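PDB 5DFY: histidine kinase from Synechocystis sp., which probably passes phosphate from ATP to a protein histidine as a light-sensing kinase, of which this chain is the third, phycocyanobilin-binding GAF domain. Local coordinates for residues Q52-A57 with N190-A195; S124-D129 with R180-L185; A168-N171 with H176-A179. All blocks are in the same frame, centred on the assembly; numbering follows the deposited sequence. Where two conformers were deposited one is given.

Contact 1 of 3, residues Q52-A57 with N190-A195; sequences QNIFRA and NQLGVA
I54 and L192 make the tightest meeting between two antiparallel helices, 50-66 and 179-203, whose short segments run at 170° to each other with axes 10.6 Å apart. The touching atoms are methyls: I54 CG2 lies 3.5 Å from L192 CD1, closer than usual for two carbons. I54 sends this branch anti to its own backbone N, while its longer arm, ending in CD1, comes within 3.9 Å of the carbonyl oxygen A195 O. The same CG2 also rests 4.0 Å from A195 CB. A beta-branched isoleucine can thus spread over two residues one helical turn apart, and A195, with only a methyl, accommodates I54 at the point where the backbones approach most, their CA atoms 7.4 Å apart.

On the inner side, L192 also meets the ring of F55: L192 CD1 is 3.9 Å from F55 CD1, the two side chains crossing at about a right angle. F55 is buried, and its ring continues to I85 and H86 of strand 82-89, so the large aromatic fills the space between helix and sheet. The outer side is looser and polar. N53 and R56 take no part in the packing; their side chains turn instead to each other along the exposed flank of their helix. V194, farther round the second helix, packs on Q198 of the second subunit. No hydrogen bond joins the two segments. Such apolar pairing of the N- and C-terminal helices on one side of an antiparallel sheet is characteristic of the GAF fold.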
# COMPACT_ATOMS: atom_id res chain seq x y z
N GLN A 52 9.21 -15.76 2.58
CA GLN A 52 9.62 -16.26 3.89
C GLN A 52 10.86 -15.53 4.36
O GLN A 52 11.03 -15.31 5.54
CB GLN A 52 9.85 -17.77 3.89
CG GLN A 52 8.57 -18.59 4.09
CD GLN A 52 7.90 -18.40 5.47
OE1 GLN A 52 8.57 -18.25 6.50
NE2 GLN A 52 6.58 -18.39 5.47
N ASN A 53 11.71 -15.09 3.43
CA ASN A 53 12.86 -14.28 3.80
C ASN A 53 12.42 -12.95 4.40
O ASN A 53 13.03 -12.47 5.34
CB ASN A 53 13.77 -14.01 2.61
CG ASN A 53 14.71 -15.16 2.30
OD1 ASN A 53 14.82 -16.12 3.08
ND2 ASN A 53 15.39 -15.08 1.16
N ILE A 54 11.38 -12.34 3.84
CA ILE A 54 10.87 -11.08 4.38
C ILE A 54 10.32 -11.31 5.79
O ILE A 54 10.59 -10.52 6.70
CB ILE A 54 9.78 -10.49 3.46
CG1 ILE A 54 10.43 -10.00 2.17
CG2 ILE A 54 9.04 -9.36 4.16
CD1 ILE A 54 9.42 -9.73 1.05
N PHE A 55 9.55 -12.37 5.97
CA PHE A 55 8.96 -12.68 7.26
C PHE A 55 10.03 -12.99 8.29
O PHE A 55 9.94 -12.58 9.44
CB PHE A 55 7.98 -13.85 7.16
CG PHE A 55 6.84 -13.61 6.23
CD1 PHE A 55 6.18 -12.39 6.22
CD2 PHE A 55 6.42 -14.59 5.36
CE1 PHE A 55 5.12 -12.16 5.35
CE2 PHE A 55 5.38 -14.36 4.48
CZ PHE A 55 4.74 -13.14 4.48
N ARG A 56 11.05 -13.76 7.85
CA ARG A 56 12.14 -14.05 8.78
C ARG A 56 12.84 -12.77 9.21
O ARG A 56 13.05 -12.53 10.41
CB ARG A 56 13.14 -15.01 8.12
CG ARG A 56 14.29 -15.44 9.04
CD ARG A 56 15.22 -16.39 8.30
NE ARG A 56 15.88 -15.73 7.17
CZ ARG A 56 15.57 -15.91 5.89
NH1 ARG A 56 14.58 -16.74 5.54
NH2 ARG A 56 16.24 -15.25 4.95
N ALA A 57 13.17 -11.92 8.27
CA ALA A 57 13.90 -10.72 8.60
C ALA A 57 13.10 -9.86 9.56
O ALA A 57 13.62 -9.38 10.55
CB ALA A 57 14.25 -9.92 7.33
N ASN A 190 3.80 -1.78 9.20
CA ASN A 190 3.55 -1.02 7.97
C ASN A 190 4.60 -1.36 6.90
O ASN A 190 4.28 -1.58 5.74
CB ASN A 190 3.60 0.49 8.21
CG ASN A 190 2.39 1.03 8.94
OD1 ASN A 190 1.33 0.40 9.03
ND2 ASN A 190 2.54 2.24 9.48
N GLN A 191 5.85 -1.42 7.31
CA GLN A 191 6.96 -1.71 6.39
C GLN A 191 6.88 -3.13 5.86
O GLN A 191 7.14 -3.39 4.69
CB GLN A 191 8.31 -1.49 7.08
CG GLN A 191 9.50 -1.86 6.20
CD GLN A 191 9.50 -1.09 4.88
OE1 GLN A 191 9.33 -1.66 3.78
NE2 GLN A 191 9.67 0.22 4.99
N LEU A 192 6.49 -4.06 6.72
CA LEU A 192 6.30 -5.45 6.30
C LEU A 192 5.22 -5.53 5.22
O LEU A 192 5.38 -6.22 4.22
CB LEU A 192 5.91 -6.33 7.49
CG LEU A 192 5.45 -7.74 7.14
CD1 LEU A 192 6.56 -8.53 6.45
CD2 LEU A 192 5.01 -8.43 8.43
N GLY A 193 4.11 -4.82 5.43
CA GLY A 193 3.01 -4.86 4.50
C GLY A 193 3.41 -4.32 3.13
O GLY A 193 3.01 -4.86 2.09
N VAL A 194 4.18 -3.23 3.13
CA VAL A 194 4.70 -2.68 1.88
C VAL A 194 5.64 -3.67 1.20
O VAL A 194 5.59 -3.84 -0.00
CB VAL A 194 5.42 -1.33 2.13
CG1 VAL A 194 6.31 -0.96 0.96
CG2 VAL A 194 4.42 -0.25 2.39
N ALA A 195 6.51 -4.34 1.97
CA ALA A 195 7.41 -5.33 1.38
C ALA A 195 6.62 -6.47 0.75
O ALA A 195 6.98 -6.96 -0.32
CB ALA A 195 8.37 -5.87 2.43

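Contact 2 of 3, residues S124-D129 with R180-L185; sequences SLAVGD and REIHLL
The short edge strand 125-127 passes helix 179-203 with A126 and I182 nearest in backbone, their CA atoms 7.5 Å apart. In its extended backbone, alternate residues turn the same way: S124 and A126 direct their CB atoms toward the helix, and L125 between them points away; the L125 side chain touches phycocyanobilin.

One isoleucine answers both. I182 divides its two branches between S124 and A126, the longer arm going to A126 and the short methyl to S124. Its CD1 stands 3.8 Å from A126 CB, with I182 CG1 slightly farther off at 4.2 Å, so the alanine methyl lies alongside the end of the arm. The other branch, I182 CG2, comes to 3.4 Å from S124 OG. This hydroxyl is held at chi1 56°, between the backbone N and the carbonyl carbon, which turns OG toward the helix and onto the methyl. Alanine suits a position where a strand lies near a helix, and the small serine suits a close approach to a methyl.

Beyond the pair, the strand is hydrogen-bonded through L125 and V127 to T153 and F151 of strand 150-158, and S124 O accepts a bond from R118, a residue that binds the bilin. L185, a turn farther along the helix, packs on L152, L166 and A168 of the sheet. The chemistry is therefore van der Waals contact at the surface, without directional bonds: I182 touches S124 and A126, while the strand is aligned by its backbone bonds to strand 150-158.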
# COMPACT_ATOMS: atom_id res chain seq x y z
N SER A 124 -3.93 -1.11 17.42
CA SER A 124 -3.24 -2.24 18.02
C SER A 124 -3.79 -2.56 19.40
O SER A 124 -4.62 -1.83 19.93
CB SER A 124 -1.74 -1.98 18.05
OG SER A 124 -1.40 -0.81 18.72
N LEU A 125 -3.36 -3.68 19.95
CA LEU A 125 -3.72 -4.07 21.30
C LEU A 125 -2.44 -4.50 22.03
O LEU A 125 -1.71 -5.38 21.56
CB LEU A 125 -4.75 -5.19 21.32
CG LEU A 125 -5.13 -5.73 22.71
CD1 LEU A 125 -5.67 -4.62 23.60
CD2 LEU A 125 -6.14 -6.86 22.58
N ALA A 126 -2.19 -3.84 23.15
CA ALA A 126 -1.07 -4.13 24.02
C ALA A 126 -1.61 -4.55 25.37
O ALA A 126 -2.37 -3.83 26.01
CB ALA A 126 -0.16 -2.91 24.17
N VAL A 127 -1.20 -5.73 25.81
CA VAL A 127 -1.67 -6.32 27.07
C VAL A 127 -0.45 -6.74 27.87
O VAL A 127 0.35 -7.57 27.43
CB VAL A 127 -2.61 -7.50 26.81
CG1 VAL A 127 -2.89 -8.28 28.10
CG2 VAL A 127 -3.91 -7.01 26.19
N GLY A 128 -0.31 -6.16 29.05
CA GLY A 128 0.85 -6.39 29.88
C GLY A 128 0.81 -7.67 30.71
O GLY A 128 1.85 -8.19 31.08
N ASP A 129 -0.38 -8.17 31.01
CA ASP A 129 -0.53 -9.41 31.75
C ASP A 129 -1.86 -10.03 31.38
O ASP A 129 -2.91 -9.52 31.75
CB ASP A 129 -0.46 -9.16 33.26
CG ASP A 129 -0.38 -10.43 34.06
OD1 ASP A 129 -0.73 -11.50 33.54
OD2 ASP A 129 0.07 -10.36 35.23
N ARG A 180 6.18 3.99 23.10
CA ARG A 180 7.16 4.01 22.02
C ARG A 180 7.24 2.66 21.32
O ARG A 180 7.26 2.58 20.09
CB ARG A 180 8.54 4.41 22.56
CG ARG A 180 9.69 4.10 21.60
CD ARG A 180 11.03 4.32 22.28
NE ARG A 180 11.21 3.47 23.44
CZ ARG A 180 11.82 2.29 23.42
NH1 ARG A 180 12.32 1.82 22.28
NH2 ARG A 180 11.94 1.57 24.53
N GLU A 181 7.28 1.59 22.11
CA GLU A 181 7.35 0.23 21.57
C GLU A 181 6.14 -0.06 20.69
O GLU A 181 6.26 -0.70 19.63
CB GLU A 181 7.46 -0.79 22.71
CG GLU A 181 8.80 -0.73 23.43
CD GLU A 181 8.84 -1.51 24.73
OE1 GLU A 181 7.81 -1.57 25.43
OE2 GLU A 181 9.92 -2.05 25.04
N ILE A 182 4.97 0.37 21.13
CA ILE A 182 3.74 0.22 20.35
C ILE A 182 3.91 0.96 19.03
O ILE A 182 3.58 0.43 17.96
CB ILE A 182 2.51 0.74 21.12
CG1 ILE A 182 2.32 -0.06 22.41
CG2 ILE A 182 1.28 0.64 20.25
CD1 ILE A 182 1.22 0.53 23.32
N HIS A 183 4.41 2.19 19.11
CA HIS A 183 4.56 2.99 17.89
C HIS A 183 5.56 2.37 16.93
O HIS A 183 5.37 2.40 15.71
CB HIS A 183 5.02 4.40 18.24
CG HIS A 183 4.11 5.08 19.21
ND1 HIS A 183 4.54 6.07 20.08
CD2 HIS A 183 2.80 4.90 19.46
CE1 HIS A 183 3.52 6.46 20.82
NE2 HIS A 183 2.46 5.77 20.47
N LEU A 184 6.63 1.80 17.48
CA LEU A 184 7.66 1.18 16.67
C LEU A 184 7.12 -0.06 15.96
O LEU A 184 7.30 -0.24 14.77
CB LEU A 184 8.87 0.81 17.53
CG LEU A 184 9.93 -0.02 16.81
CD1 LEU A 184 10.58 0.74 15.66
CD2 LEU A 184 10.97 -0.45 17.82
N LEU A 185 6.44 -0.94 16.70
CA LEU A 185 5.96 -2.17 16.09
C LEU A 185 4.92 -1.85 15.01
O LEU A 185 4.87 -2.50 13.97
CB LEU A 185 5.39 -3.12 17.13
CG LEU A 185 5.11 -4.53 16.59
CD1 LEU A 185 6.36 -5.17 16.07
CD2 LEU A 185 4.50 -5.38 17.68

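Contact 3 of 3, residues A168-N171 with H176-A179; sequences AYQN and HWQA. With CYC (phycocyanobilin), chain B.
Apolar contact joins A168, on strand 161-170, to W177, in the loop leading to helix 179-203. A168 CB faces the far end of the indole, 4.4 Å from W177 CH2, and a small residue suits a position that the end of the indole approaches. W177 CG is anti to its own carbonyl carbon (chi1 -57°), which swings the six-membered ring toward the strand, where it also packs on L152.

Polar groups lie obliquely to the indole without bonding to it: A168 O is 3.9 Å from W177 CZ2, and Q170 OE1 is 4.3 Å from W177 CH2. The true partners lie elsewhere. R175 donates to Q170 OE1, and W177 NE1 is bonded to V127 O, so the buried N-H of the tryptophan is satisfied by the edge strand.

Y169, between A168 and Q170, points away from W177, as strand alternation requires, and serves the chromophore. Y169 OH donates a hydrogen bond of 2.6 Å to the bilin oxygen CYC OB, which lies at the edge of the phenol, in its plane. A phenylalanine here would probably leave the bilin oxygen without its phenolic donor and that end ring of the bilin less firmly fixed. With Y169 on the bilin side and A168 on the tryptophan side, this strand end is typical of the phycocyanobilin pocket of a cyanobacteriochrome GAF domain.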
# COMPACT_ATOMS: atom_id res chain seq x y z
N ALA A 168 4.11 -9.56 19.05
CA ALA A 168 5.28 -9.68 19.91
C ALA A 168 4.81 -10.16 21.29
O ALA A 168 3.83 -9.64 21.84
CB ALA A 168 6.00 -8.37 20.01
N TYR A 169 5.51 -11.15 21.85
CA TYR A 169 5.05 -11.87 23.04
C TYR A 169 6.13 -12.00 24.08
O TYR A 169 7.28 -12.25 23.75
CB TYR A 169 4.55 -13.27 22.65
CG TYR A 169 3.54 -13.22 21.53
CD1 TYR A 169 2.21 -12.96 21.80
CD2 TYR A 169 3.93 -13.36 20.21
CE1 TYR A 169 1.28 -12.88 20.77
CE2 TYR A 169 3.02 -13.28 19.19
CZ TYR A 169 1.69 -13.05 19.47
OH TYR A 169 0.80 -12.96 18.43
N GLN A 170 5.73 -11.82 25.33
CA GLN A 170 6.56 -12.15 26.48
C GLN A 170 5.98 -13.41 27.09
O GLN A 170 4.78 -13.48 27.31
CB GLN A 170 6.61 -11.01 27.49
CG GLN A 170 7.95 -10.85 28.19
CD GLN A 170 9.02 -10.26 27.28
OE1 GLN A 170 8.73 -9.77 26.20
NE2 GLN A 170 10.27 -10.31 27.72
N ASN A 171 6.84 -14.37 27.37
CA ASN A 171 6.41 -15.72 27.74
C ASN A 171 6.46 -16.04 29.22
O ASN A 171 5.68 -16.87 29.69
CB ASN A 171 7.26 -16.75 27.04
CG ASN A 171 6.91 -16.91 25.58
OD1 ASN A 171 6.46 -15.96 24.94
ND2 ASN A 171 7.10 -18.10 25.07
N HIS A 176 5.15 -4.32 30.93
CA HIS A 176 4.47 -3.07 30.64
C HIS A 176 5.00 -2.51 29.33
O HIS A 176 6.13 -2.05 29.27
CB HIS A 176 4.69 -2.04 31.74
CG HIS A 176 4.03 -0.73 31.46
ND1 HIS A 176 4.66 0.48 31.64
CD2 HIS A 176 2.79 -0.44 30.98
CE1 HIS A 176 3.83 1.46 31.30
NE2 HIS A 176 2.70 0.92 30.89
N TRP A 177 4.17 -2.58 28.29
CA TRP A 177 4.56 -2.11 26.97
C TRP A 177 4.56 -0.59 26.93
O TRP A 177 3.58 0.04 27.31
CB TRP A 177 3.62 -2.65 25.91
CG TRP A 177 3.52 -4.16 25.87
CD1 TRP A 177 2.53 -4.94 26.40
CD2 TRP A 177 4.45 -5.06 25.26
NE1 TRP A 177 2.77 -6.26 26.14
CE2 TRP A 177 3.95 -6.36 25.44
CE3 TRP A 177 5.66 -4.90 24.57
CZ2 TRP A 177 4.61 -7.49 24.97
CZ3 TRP A 177 6.31 -6.01 24.11
CH2 TRP A 177 5.78 -7.29 24.29
N GLN A 178 5.67 -0.00 26.48
CA GLN A 178 5.82 1.44 26.42
C GLN A 178 5.16 1.97 25.15
O GLN A 178 5.15 1.29 24.14
CB GLN A 178 7.28 1.85 26.45
CG GLN A 178 8.08 1.39 27.69
CD GLN A 178 7.43 1.80 29.02
OE1 GLN A 178 7.33 0.98 29.94
NE2 GLN A 178 7.01 3.05 29.13
N ALA A 179 4.63 3.18 25.23
CA ALA A 179 3.97 3.80 24.08
C ALA A 179 4.89 3.80 22.86
O ALA A 179 4.43 3.62 21.73
CB ALA A 179 3.54 5.22 24.42
CHA CYC B . -10.07 -11.07 21.14
NA CYC B . -8.33 -12.50 19.97
C1A CYC B . -8.93 -11.25 20.46
C2A CYC B . -7.99 -10.15 20.08
C3A CYC B . -6.86 -10.71 19.38
C4A CYC B . -7.06 -12.17 19.32
CMA CYC B . -5.71 -9.92 18.82
CAA CYC B . -8.26 -8.68 20.33
CBA CYC B . -9.20 -8.32 19.15
CGA CYC B . -9.77 -6.90 19.13
O1A CYC B . -9.69 -6.20 20.17
O2A CYC B . -10.34 -6.42 18.09
CHB CYC B . -6.25 -13.24 18.67
NB CYC B . -3.97 -12.39 19.28
C1B CYC B . -4.95 -13.18 18.48
C2B CYC B . -4.21 -13.91 17.44
C3B CYC B . -2.85 -13.62 17.57
C4B CYC B . -2.64 -12.70 18.71
CMB CYC B . -4.88 -14.81 16.42
CAB CYC B . -1.72 -14.16 16.70
CBB CYC B . -1.11 -13.03 15.88
OB CYC B . -1.62 -12.23 19.15
NC CYC B . -10.33 -16.56 21.05
C1C CYC B . -9.95 -17.74 21.08
C2C CYC B . -11.27 -18.75 21.51
C3C CYC B . -12.33 -18.05 21.22
C4C CYC B . -11.84 -16.52 21.40
CMC CYC B . -11.13 -20.16 20.83
CAC CYC B . -13.68 -18.32 22.09
CBC CYC B . -14.27 -19.64 21.67
OC CYC B . -8.83 -18.15 20.85
CHD CYC B . -12.63 -15.47 21.67
ND CYC B . -11.01 -13.53 21.15
C1D CYC B . -12.14 -14.06 21.72
C2D CYC B . -12.82 -13.08 22.38
C3D CYC B . -12.12 -11.92 22.23
C4D CYC B . -11.00 -12.21 21.46
CMD CYC B . -14.13 -13.31 23.12
CAD CYC B . -12.50 -10.57 22.79
CBD CYC B . -11.72 -10.28 24.05
CGD CYC B . -12.14 -11.25 25.15
O1D CYC B . -11.36 -12.15 25.55
O2D CYC B . -13.28 -11.16 25.68

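All three contacts attach chain elements to one antiparallel sheet or to its covering helices. Contact 1 is partly buried and joins helix to helix, contact 2 is a surface contact of the same helix 179-203 with the edge strand, and contact 3 is buried, between strand 161-170 and the loop before that helix. None of the three has a hydrogen bond between its segments; methyl packing serves on helix 179-203 in contacts 1 and 2, both of which reach the second subunit, whereas contact 3, on an inner strand, adds a bond to the chromophore. Contacts 2 and 3 touch through the edge strand and the tryptophan; contact 1 lies 19 Å from contact 2 and 21 Å from contact 3, centre to centre.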